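Side-chain contact in probable mannosyltransferase KTR4 (Saccharomyces cerevisiae, PDB 5A07), which is probably a glycosyltransferase of the yeast mannosyltransferase family with a GT-A type fold, holding guanosine-5'-diphosphate and a manganese ion in this model: residues Val259-Asp264 against Ala419-His424. Numbering follows the deposited sequence.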
loop_
_atom_site.group_PDB
_atom_site.type_symbol
_atom_site.label_atom_id
_atom_site.label_comp_id
_atom_site.label_asym_id
_atom_site.label_seq_id
_atom_site.Cartn_x
_atom_site.Cartn_y
_atom_site.Cartn_z
ATOM N N VAL B 259 -3.320 -5.615 -2.248
ATOM C CA VAL B 259 -4.605 -6.083 -2.779
ATOM C C VAL B 259 -5.338 -5.153 -3.753
ATOM O O VAL B 259 -6.110 -5.655 -4.644
ATOM C CB VAL B 259 -5.615 -6.559 -1.696
ATOM C CG1 VAL B 259 -5.141 -7.788 -0.970
ATOM C CG2 VAL B 259 -5.928 -5.464 -0.695
ATOM N N LEU B 260 -5.171 -3.843 -3.567
ATOM C CA LEU B 260 -5.904 -2.864 -4.288
ATOM C C LEU B 260 -4.910 -1.798 -4.829
ATOM O O LEU B 260 -3.920 -1.496 -4.176
ATOM C CB LEU B 260 -6.994 -2.190 -3.392
ATOM C CG LEU B 260 -8.164 -3.144 -3.111
ATOM C CD1 LEU B 260 -9.011 -2.737 -1.907
ATOM C CD2 LEU B 260 -9.024 -3.297 -4.371
ATOM N N ASN B 261 -5.214 -1.218 -5.980
ATOM C CA ASN B 261 -4.248 -0.389 -6.740
ATOM C C ASN B 261 -5.070 0.716 -7.379
ATOM O O ASN B 261 -5.923 0.443 -8.198
ATOM C CB ASN B 261 -3.627 -1.349 -7.780
ATOM C CG ASN B 261 -2.422 -0.791 -8.475
ATOM O OD1 ASN B 261 -2.447 0.324 -9.049
ATOM N ND2 ASN B 261 -1.356 -1.589 -8.482
ATOM N N LEU B 262 -4.825 1.959 -6.999
ATOM C CA LEU B 262 -5.690 3.070 -7.274
ATOM C C LEU B 262 -4.947 4.306 -7.828
ATOM O O LEU B 262 -3.766 4.498 -7.620
ATOM C CB LEU B 262 -6.387 3.574 -5.967
ATOM C CG LEU B 262 -7.191 2.600 -5.090
ATOM C CD1 LEU B 262 -7.786 3.333 -3.871
ATOM C CD2 LEU B 262 -8.274 1.958 -5.911
ATOM N N TYR B 263 -5.729 5.162 -8.414
ATOM C CA TYR B 263 -5.333 6.516 -8.733
ATOM C C TYR B 263 -5.490 7.346 -7.442
ATOM O O TYR B 263 -6.371 7.088 -6.632
ATOM C CB TYR B 263 -6.178 7.102 -9.834
ATOM C CG TYR B 263 -5.849 6.534 -11.182
ATOM C CD1 TYR B 263 -6.388 5.305 -11.595
ATOM C CD2 TYR B 263 -4.962 7.157 -12.011
ATOM C CE1 TYR B 263 -6.056 4.749 -12.844
ATOM C CE2 TYR B 263 -4.583 6.586 -13.268
ATOM C CZ TYR B 263 -5.157 5.383 -13.675
ATOM O OH TYR B 263 -4.778 4.796 -14.883
ATOM N N ASP B 264 -4.696 8.384 -7.335
ATOM C CA ASP B 264 -4.818 9.294 -6.250
ATOM C C ASP B 264 -5.427 10.629 -6.708
ATOM O O ASP B 264 -5.547 10.922 -7.866
ATOM C CB ASP B 264 -3.442 9.542 -5.629
ATOM C CG ASP B 264 -3.505 9.745 -4.072
ATOM O OD1 ASP B 264 -4.527 10.157 -3.544
ATOM O OD2 ASP B 264 -2.529 9.513 -3.391
ATOM N N ALA B 419 -5.777 -2.645 -13.810
ATOM C CA ALA B 419 -5.561 -3.065 -15.194
ATOM C C ALA B 419 -4.198 -2.655 -15.692
ATOM O O ALA B 419 -3.557 -3.420 -16.400
ATOM C CB ALA B 419 -6.641 -2.514 -16.126
ATOM N N THR B 420 -3.735 -1.465 -15.310
ATOM C CA THR B 420 -2.404 -1.000 -15.690
ATOM C C THR B 420 -1.290 -1.880 -15.106
ATOM O O THR B 420 -0.353 -2.280 -15.810
ATOM C CB THR B 420 -2.200 0.484 -15.319
ATOM O OG1 THR B 420 -3.136 1.253 -16.057
ATOM C CG2 THR B 420 -0.762 0.961 -15.600
ATOM N N TRP B 421 -1.437 -2.251 -13.848
ATOM C CA TRP B 421 -0.498 -3.138 -13.202
ATOM C C TRP B 421 -0.510 -4.552 -13.892
ATOM O O TRP B 421 0.565 -5.124 -14.165
ATOM C CB TRP B 421 -0.881 -3.301 -11.673
ATOM C CG TRP B 421 0.124 -4.103 -10.946
ATOM C CD1 TRP B 421 0.104 -5.456 -10.708
ATOM C CD2 TRP B 421 1.370 -3.629 -10.455
ATOM N NE1 TRP B 421 1.246 -5.832 -10.115
ATOM C CE2 TRP B 421 2.049 -4.721 -9.953
ATOM C CE3 TRP B 421 1.998 -2.358 -10.456
ATOM C CZ2 TRP B 421 3.303 -4.623 -9.397
ATOM C CZ3 TRP B 421 3.282 -2.236 -9.882
ATOM C CH2 TRP B 421 3.926 -3.370 -9.390
ATOM N N ILE B 422 -1.681 -5.060 -14.168
ATOM C CA ILE B 422 -1.798 -6.368 -14.874
ATOM C C ILE B 422 -1.136 -6.282 -16.247
ATOM O O ILE B 422 -0.330 -7.154 -16.615
ATOM C CB ILE B 422 -3.252 -6.822 -15.054
ATOM C CG1 ILE B 422 -3.854 -7.164 -13.688
ATOM C CG2 ILE B 422 -3.351 -8.073 -15.978
ATOM C CD1 ILE B 422 -5.337 -7.314 -13.694
ATOM N N ARG B 423 -1.463 -5.249 -16.969
ATOM C CA ARG B 423 -0.970 -5.105 -18.361
ATOM C C ARG B 423 0.541 -4.929 -18.448
ATOM O O ARG B 423 1.186 -5.513 -19.333
ATOM C CB ARG B 423 -1.677 -3.943 -19.011
ATOM C CG ARG B 423 -1.224 -3.610 -20.458
ATOM C CD ARG B 423 -2.001 -2.431 -21.008
ATOM N NE ARG B 423 -3.376 -2.818 -21.055
ATOM C CZ ARG B 423 -4.438 -2.198 -20.494
ATOM N NH1 ARG B 423 -4.304 -1.048 -19.872
ATOM N NH2 ARG B 423 -5.637 -2.773 -20.606
ATOM N N HIS B 424 1.114 -4.137 -17.557
ATOM C CA HIS B 424 2.502 -3.667 -17.695
ATOM C C HIS B 424 3.479 -4.161 -16.649
ATOM O O HIS B 424 4.710 -4.111 -16.859
ATOM C CB HIS B 424 2.568 -2.146 -17.656
ATOM C CG HIS B 424 1.885 -1.513 -18.809
ATOM N ND1 HIS B 424 2.416 -1.532 -20.084
ATOM C CD2 HIS B 424 0.729 -0.837 -18.886
ATOM C CE1 HIS B 424 1.593 -0.910 -20.897
ATOM N NE2 HIS B 424 0.555 -0.484 -20.199
HETATM O O HOH W 1 -5.363 2.494 -15.243
#
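Asn-261 and Trp-421 meet through the amide nitrogen of the one and the CB-CG end of the other's side chain: ND2 of Asn-261 lies 3.7 Å from CB of Trp-421 and 3.8 Å from its CG, with CD2 and CE3 slightly farther off. The two side chains cross at about a right angle; the amide and indole planes are 45° apart, and ND2 comes to the ring obliquely. The CB of Asn-261 points toward the helix, and CG anti to the backbone N (chi1 -168°) brings ND2 up to Trp-421. Its OD1 accepts a hydrogen bond from NE1 of Trp-295, which helps fix the turn of the amide. The far end of the indole swings away from the strand.

A water lies between OH of Tyr-263 and OG1 of Thr-420, which stand 4.1 Å apart. It sits at the edge of the tyrosine ring, in its plane, but so close to the phenol oxygen that this link is doubtful; it donates to OG1 of Thr-420 at 2.7 Å. That OG1 also hydrogen-bonds Asp-298.

All four side chains are buried where helix 418-425 packs beside the end of strand 256-262 of the mixed sheet. Phe-258, Trp-295 and Phe-317 each stack edge-to-face with Trp-421, while helix 65-80 packs against Ala-419, Ile-422 and Arg-423.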